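Local atomic coordinates of D-alanyl transferase DltD (Enterococcus faecium TX0133A04, PDB entry 6PFX), a protein that probably takes part in transferring D-alanine to lipoteichoic acid, a modification of the cell wall of Gram-positive bacteria. Residues D115-Y120 and S151-N156; Y127-S132 and Q164-G169. All coordinates share one frame; numbering follows the deposited sequence.

Contact 1 (D115-Y120 and S151-N156)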
loop_
_atom_site.group_PDB
_atom_site.type_symbol
_atom_site.label_atom_id
_atom_site.label_comp_id
_atom_site.label_asym_id
_atom_site.label_seq_id
_atom_site.Cartn_x
_atom_site.Cartn_y
_atom_site.Cartn_z
ATOM N N ASP A 115 7.479 -3.694 -15.043
ATOM C CA ASP A 115 8.703 -3.784 -14.258
ATOM C C ASP A 115 8.406 -3.904 -12.767
ATOM O O ASP A 115 9.109 -4.619 -12.042
ATOM C CB ASP A 115 9.561 -2.565 -14.585
ATOM C CG ASP A 115 9.577 -2.253 -16.086
ATOM O OD1 ASP A 115 8.515 -1.859 -16.636
ATOM O OD2 ASP A 115 10.645 -2.421 -16.716
ATOM N N TYR A 116 7.355 -3.226 -12.289
ATOM C CA TYR A 116 6.990 -3.301 -10.877
ATOM C C TYR A 116 6.353 -4.647 -10.561
ATOM O O TYR A 116 6.686 -5.284 -9.554
ATOM C CB TYR A 116 6.029 -2.162 -10.522
ATOM C CG TYR A 116 6.667 -0.779 -10.494
ATOM C CD1 TYR A 116 8.025 -0.617 -10.257
ATOM C CD2 TYR A 116 5.904 0.364 -10.697
ATOM C CE1 TYR A 116 8.606 0.651 -10.226
ATOM C CE2 TYR A 116 6.478 1.629 -10.677
ATOM C CZ TYR A 116 7.825 1.762 -10.439
ATOM O OH TYR A 116 8.390 3.015 -10.414
ATOM N N PHE A 117 5.428 -5.094 -11.415
ATOM C CA PHE A 117 4.811 -6.396 -11.206
ATOM C C PHE A 117 5.878 -7.479 -11.103
ATOM O O PHE A 117 5.834 -8.333 -10.208
ATOM C CB PHE A 117 3.840 -6.724 -12.339
ATOM C CG PHE A 117 3.311 -8.121 -12.258
ATOM C CD1 PHE A 117 2.233 -8.420 -11.450
ATOM C CD2 PHE A 117 3.931 -9.142 -12.943
ATOM C CE1 PHE A 117 1.770 -9.711 -11.344
ATOM C CE2 PHE A 117 3.466 -10.439 -12.846
ATOM C CZ PHE A 117 2.389 -10.720 -12.042
ATOM N N ASN A 118 6.854 -7.449 -12.019
ATOM C CA ASN A 118 7.869 -8.496 -12.075
ATOM C C ASN A 118 8.720 -8.528 -10.811
ATOM O O ASN A 118 9.130 -9.604 -10.362
ATOM C CB ASN A 118 8.765 -8.300 -13.301
ATOM C CG ASN A 118 8.042 -8.568 -14.607
ATOM O OD1 ASN A 118 6.971 -9.173 -14.631
ATOM N ND2 ASN A 118 8.635 -8.120 -15.709
ATOM N N THR A 119 9.008 -7.362 -10.225
ATOM C CA THR A 119 9.856 -7.332 -9.037
ATOM C C THR A 119 9.235 -8.107 -7.882
ATOM O O THR A 119 9.943 -8.791 -7.132
ATOM C CB THR A 119 10.118 -5.889 -8.609
ATOM O OG1 THR A 119 10.840 -5.217 -9.642
ATOM C CG2 THR A 119 10.920 -5.847 -7.314
ATOM N N TYR A 120 7.921 -8.005 -7.709
ATOM C CA TYR A 120 7.254 -8.607 -6.566
ATOM C C TYR A 120 6.480 -9.863 -6.906
ATOM O O TYR A 120 5.968 -10.517 -5.989
ATOM C CB TYR A 120 6.344 -7.577 -5.895
ATOM C CG TYR A 120 7.137 -6.417 -5.369
ATOM C CD1 TYR A 120 7.728 -6.483 -4.115
ATOM C CD2 TYR A 120 7.327 -5.273 -6.133
ATOM C CE1 TYR A 120 8.470 -5.433 -3.617
ATOM C CE2 TYR A 120 8.077 -4.210 -5.644
ATOM C CZ TYR A 120 8.644 -4.303 -4.383
ATOM O OH TYR A 120 9.388 -3.270 -3.866
ATOM N N SER A 151 4.068 -11.265 -19.108
ATOM C CA SER A 151 4.891 -12.281 -19.755
ATOM C C SER A 151 5.566 -13.198 -18.747
ATOM O O SER A 151 5.748 -14.390 -19.023
ATOM C CB SER A 151 5.925 -11.603 -20.654
ATOM O OG SER A 151 5.277 -10.899 -21.697
ATOM N N LYS A 152 5.942 -12.676 -17.578
ATOM C CA LYS A 152 6.603 -13.521 -16.592
ATOM C C LYS A 152 5.703 -14.674 -16.174
ATOM O O LYS A 152 6.186 -15.781 -15.920
ATOM C CB LYS A 152 7.018 -12.693 -15.378
ATOM C CG LYS A 152 8.050 -13.375 -14.495
ATOM C CD LYS A 152 8.797 -12.363 -13.643
ATOM C CE LYS A 152 10.101 -12.945 -13.119
ATOM N NZ LYS A 152 10.878 -11.960 -12.315
ATOM N N VAL A 153 4.392 -14.438 -16.106
ATOM C CA VAL A 153 3.454 -15.511 -15.788
ATOM C C VAL A 153 3.361 -16.496 -16.947
ATOM O O VAL A 153 3.331 -17.716 -16.742
ATOM C CB VAL A 153 2.086 -14.901 -15.433
ATOM C CG1 VAL A 153 0.997 -15.975 -15.364
ATOM C CG2 VAL A 153 2.169 -14.130 -14.121
ATOM N N LYS A 154 3.330 -15.977 -18.182
ATOM C CA LYS A 154 3.217 -16.801 -19.378
ATOM C C LYS A 154 4.425 -17.712 -19.583
ATOM O O LYS A 154 4.322 -18.703 -20.316
ATOM C CB LYS A 154 3.078 -15.908 -20.624
ATOM C CG LYS A 154 1.875 -14.958 -20.659
ATOM C CD LYS A 154 0.539 -15.689 -20.753
ATOM C CE LYS A 154 0.421 -16.514 -22.031
ATOM N NZ LYS A 154 -0.952 -17.061 -22.232
ATOM N N GLU A 155 5.571 -17.394 -18.974
ATOM C CA GLU A 155 6.716 -18.289 -19.055
ATOM C C GLU A 155 6.391 -19.673 -18.512
ATOM O O GLU A 155 7.064 -20.649 -18.862
ATOM C CB GLU A 155 7.872 -17.757 -18.210
ATOM C CG GLU A 155 8.481 -16.458 -18.674
ATOM C CD GLU A 155 9.546 -15.963 -17.705
ATOM O OE1 GLU A 155 9.977 -16.749 -16.831
ATOM O OE2 GLU A 155 9.945 -14.788 -17.800
ATOM N N ASN A 156 5.386 -19.761 -17.644
ATOM C CA ASN A 156 5.031 -20.979 -16.919
ATOM C C ASN A 156 3.793 -21.572 -17.577
ATOM O O ASN A 156 2.673 -21.126 -17.323
ATOM C CB ASN A 156 4.754 -20.597 -15.468
ATOM C CG ASN A 156 4.582 -21.791 -14.560
ATOM O OD1 ASN A 156 4.176 -22.870 -14.991
ATOM N ND2 ASN A 156 4.886 -21.599 -13.283
HETATM O O HOH W 1 5.782 -9.772 -17.018
HETATM O O HOH W 2 9.610 -11.867 -9.145
#
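The backbone O of N118 takes a 2.6 Å hydrogen bond from water 2, and K152 NZ gives that water a weak bond of 3.4 Å; the water thus spans a lysine nitrogen and a carbonyl oxygen that are themselves 3.5 Å apart (K152 NZ to N118 O). The two residues meet between helix 114-120, which follows the central strand 97-101 of the parallel sheet in this SGNH-hydrolase-like protein, and the short helix 151-154. A second water bridge runs beside the first: water 1 donates to N118 OD1 at 2.7 Å and accepts from the backbone N of K152, an amide in the first turn of its helix. Between the bridges the side chains touch directly. K152 points toward helix 114-120, with CG anti to its backbone N (chi1 -163°), and an extended chain carries its methylenes past the amide of N118. The closest side-chain approach of this pair is N118 OD1 to K152 CB, 3.6 Å, so the same oxygen that holds water 1 also lies against the lysine's aliphatic stem.

The drier half of the contact belongs to F117 and V153. V153 CG2 comes in at the edge of the phenyl ring, near its plane, and stands 4.0 Å from F117 CZ. Outside these segments F117 stacks on F150, while V153 also rests on L159 and L163 of helix 157-167. Within helix 114-120 itself, T119 OG1 bonds back to D115 O at 3.0 Å, and T119 N reaches that same oxygen from the opposite face of its carbonyl plane.

Contact 2 (Y127-S132 and Q164-G169); sequences YDWLFS and QTIKKG
Helices 123-132 and 157-167 belong to the long, mainly helical part of the chain between strands 97-101 and 288-293 of the sheet. From residues 164-169 one side chain, I166, reaches residues 127-132, while L159, I162 and L163 earlier in helix 157-167 also meet L130 and W129. The I166 side chain points toward the other helix. With CG1 anti to the carbonyl carbon (chi1 -64°) and the chain then extended, CD1 becomes the leading methyl. That methyl presses on L130 CD2 at 3.4 Å, tighter than an ordinary carbon-carbon contact, whereas the CA atoms of L130 and I166 remain 9.5 Å apart: the backbones keep their distance and the branches bridge it. On the leucine side, CD1 continues the chain outward (chi2 175°), and CD2 is the branch that meets the isoleucine. L130 CD2 also sits 3.6 Å above one face of the W129 indole, toward its rim, so one methyl packs against both ring and isoleucine. I166 CD1 approaches the indole more loosely, 4.4 Å from W129 CH2.

W129 NE1 bonds to D140 OD1 of helix 138-147, and A144 of that helix lies against I166. Nearby, S132 OG, also bonded to R87 NH2 of helix 79-89, donates to W129 O at 2.6 Å, in the carbonyl plane and on a lone pair. The second segment ends in a Schellman motif, with G169 at positive phi and G169 N bonded to I166 O. Between the segments every contact is carbon on carbon, so the fit rests on the shape of three buried side chains rather than on directional bonds.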
loop_
_atom_site.group_PDB
_atom_site.type_symbol
_atom_site.label_atom_id
_atom_site.label_comp_id
_atom_site.label_asym_id
_atom_site.label_seq_id
_atom_site.Cartn_x
_atom_site.Cartn_y
_atom_site.Cartn_z
ATOM N N TYR A 127 0.812 -19.661 -6.050
ATOM C CA TYR A 127 0.404 -21.037 -5.802
ATOM C C TYR A 127 -0.387 -21.141 -4.503
ATOM O O TYR A 127 -1.355 -21.907 -4.417
ATOM C CB TYR A 127 1.632 -21.946 -5.753
ATOM C CG TYR A 127 2.402 -22.112 -7.047
ATOM C CD1 TYR A 127 2.008 -21.475 -8.215
ATOM C CD2 TYR A 127 3.529 -22.927 -7.093
ATOM C CE1 TYR A 127 2.713 -21.636 -9.380
ATOM C CE2 TYR A 127 4.231 -23.102 -8.265
ATOM C CZ TYR A 127 3.823 -22.445 -9.399
ATOM O OH TYR A 127 4.519 -22.591 -10.568
ATOM N N ASP A 128 0.005 -20.371 -3.483
ATOM C CA ASP A 128 -0.789 -20.312 -2.263
ATOM C C ASP A 128 -2.254 -20.046 -2.595
ATOM O O ASP A 128 -3.162 -20.702 -2.073
ATOM C CB ASP A 128 -0.301 -19.178 -1.355
ATOM C CG ASP A 128 0.953 -19.522 -0.556
ATOM O OD1 ASP A 128 1.322 -20.708 -0.440
ATOM O OD2 ASP A 128 1.570 -18.567 -0.035
ATOM N N TRP A 129 -2.495 -19.047 -3.448
ATOM C CA TRP A 129 -3.854 -18.686 -3.834
ATOM C C TRP A 129 -4.539 -19.843 -4.541
ATOM O O TRP A 129 -5.649 -20.239 -4.173
ATOM C CB TRP A 129 -3.781 -17.456 -4.735
ATOM C CG TRP A 129 -4.957 -17.243 -5.620
ATOM C CD1 TRP A 129 -6.263 -17.092 -5.238
ATOM C CD2 TRP A 129 -4.937 -17.106 -7.048
ATOM N NE1 TRP A 129 -7.053 -16.886 -6.348
ATOM C CE2 TRP A 129 -6.263 -16.894 -7.468
ATOM C CE3 TRP A 129 -3.926 -17.154 -8.013
ATOM C CZ2 TRP A 129 -6.605 -16.727 -8.813
ATOM C CZ3 TRP A 129 -4.270 -16.989 -9.348
ATOM C CH2 TRP A 129 -5.597 -16.777 -9.732
ATOM N N LEU A 130 -3.872 -20.428 -5.535
ATOM C CA LEU A 130 -4.490 -21.498 -6.308
ATOM C C LEU A 130 -4.887 -22.672 -5.422
ATOM O O LEU A 130 -5.973 -23.239 -5.586
ATOM C CB LEU A 130 -3.542 -21.970 -7.408
ATOM C CG LEU A 130 -3.253 -20.967 -8.520
ATOM C CD1 LEU A 130 -2.202 -21.499 -9.485
ATOM C CD2 LEU A 130 -4.503 -20.610 -9.291
ATOM N N PHE A 131 -4.009 -23.081 -4.503
ATOM C CA PHE A 131 -4.318 -24.205 -3.621
ATOM C C PHE A 131 -5.326 -23.830 -2.545
ATOM O O PHE A 131 -5.914 -24.733 -1.938
ATOM C CB PHE A 131 -3.029 -24.773 -3.011
ATOM C CG PHE A 131 -2.195 -25.562 -3.992
ATOM C CD1 PHE A 131 -2.530 -26.868 -4.326
ATOM C CD2 PHE A 131 -1.081 -25.004 -4.583
ATOM C CE1 PHE A 131 -1.767 -27.589 -5.241
ATOM C CE2 PHE A 131 -0.320 -25.725 -5.494
ATOM C CZ PHE A 131 -0.662 -27.015 -5.816
ATOM N N SER A 132 -5.561 -22.531 -2.330
ATOM C CA SER A 132 -6.530 -22.058 -1.351
ATOM C C SER A 132 -7.945 -22.018 -1.906
ATOM O O SER A 132 -8.905 -22.054 -1.126
ATOM C CB SER A 132 -6.176 -20.629 -0.902
ATOM O OG SER A 132 -6.654 -19.638 -1.811
ATOM N N GLN A 164 -6.094 -20.041 -17.343
ATOM C CA GLN A 164 -7.131 -20.024 -18.374
ATOM C C GLN A 164 -8.413 -20.718 -17.903
ATOM O O GLN A 164 -9.524 -20.273 -18.215
ATOM C CB GLN A 164 -6.606 -20.667 -19.659
ATOM C CG GLN A 164 -5.511 -19.872 -20.375
ATOM C CD GLN A 164 -6.020 -18.589 -21.010
ATOM O OE1 GLN A 164 -7.194 -18.232 -20.878
ATOM N NE2 GLN A 164 -5.132 -17.883 -21.704
ATOM N N THR A 165 -8.283 -21.817 -17.159
ATOM C CA THR A 165 -9.454 -22.493 -16.600
ATOM C C THR A 165 -10.222 -21.573 -15.656
ATOM O O THR A 165 -11.453 -21.468 -15.735
ATOM C CB THR A 165 -8.982 -23.757 -15.879
ATOM O OG1 THR A 165 -8.366 -24.642 -16.827
ATOM C CG2 THR A 165 -10.125 -24.471 -15.201
ATOM N N ILE A 166 -9.504 -20.899 -14.754
ATOM C CA ILE A 166 -10.132 -19.992 -13.797
ATOM C C ILE A 166 -10.763 -18.802 -14.506
ATOM O O ILE A 166 -11.859 -18.354 -14.147
ATOM C CB ILE A 166 -9.100 -19.550 -12.737
ATOM C CG1 ILE A 166 -8.661 -20.770 -11.932
ATOM C CG2 ILE A 166 -9.690 -18.433 -11.899
ATOM C CD1 ILE A 166 -7.442 -20.541 -11.060
ATOM N N LYS A 167 -10.077 -18.261 -15.512
ATOM C CA LYS A 167 -10.628 -17.136 -16.260
ATOM C C LYS A 167 -11.994 -17.477 -16.841
ATOM O O LYS A 167 -12.893 -16.627 -16.874
ATOM C CB LYS A 167 -9.656 -16.738 -17.367
ATOM C CG LYS A 167 -10.177 -15.662 -18.297
ATOM C CD LYS A 167 -9.073 -15.190 -19.218
ATOM C CE LYS A 167 -9.610 -14.231 -20.266
ATOM N NZ LYS A 167 -8.514 -13.572 -21.024
ATOM N N LYS A 168 -12.167 -18.716 -17.306
ATOM C CA LYS A 168 -13.439 -19.182 -17.837
ATOM C C LYS A 168 -14.465 -19.490 -16.753
ATOM O O LYS A 168 -15.576 -19.915 -17.087
ATOM C CB LYS A 168 -13.232 -20.458 -18.660
ATOM C CG LYS A 168 -12.539 -20.270 -19.988
ATOM C CD LYS A 168 -12.517 -21.586 -20.784
ATOM C CE LYS A 168 -13.922 -22.028 -21.219
ATOM N NZ LYS A 168 -13.912 -23.246 -22.092
ATOM N N GLY A 169 -14.112 -19.325 -15.481
ATOM C CA GLY A 169 -15.038 -19.510 -14.387
ATOM C C GLY A 169 -15.063 -20.895 -13.793
ATOM O O GLY A 169 -15.955 -21.189 -12.990
#

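Both contacts join the same two successions of helices: 114-120 and 123-132 follow one another in the chain, as do 151-154 and 157-167, and contacts 1 and 2 pair them first with first and second with second. Their centres lie about 17 Å apart, on the same side of the chain's centre. Contact 1 is partly buried, mixing water-mediated polar links with one aromatic-aliphatic touch; contact 2 is smaller, fully buried and apolar. They are coupled directly, because N156 ND2 probably hydrogen-bonds Y127 OH at 2.9 Å. N156 also caps helix 157-167 through L159 N, linking the start of that helix to helix 123-132.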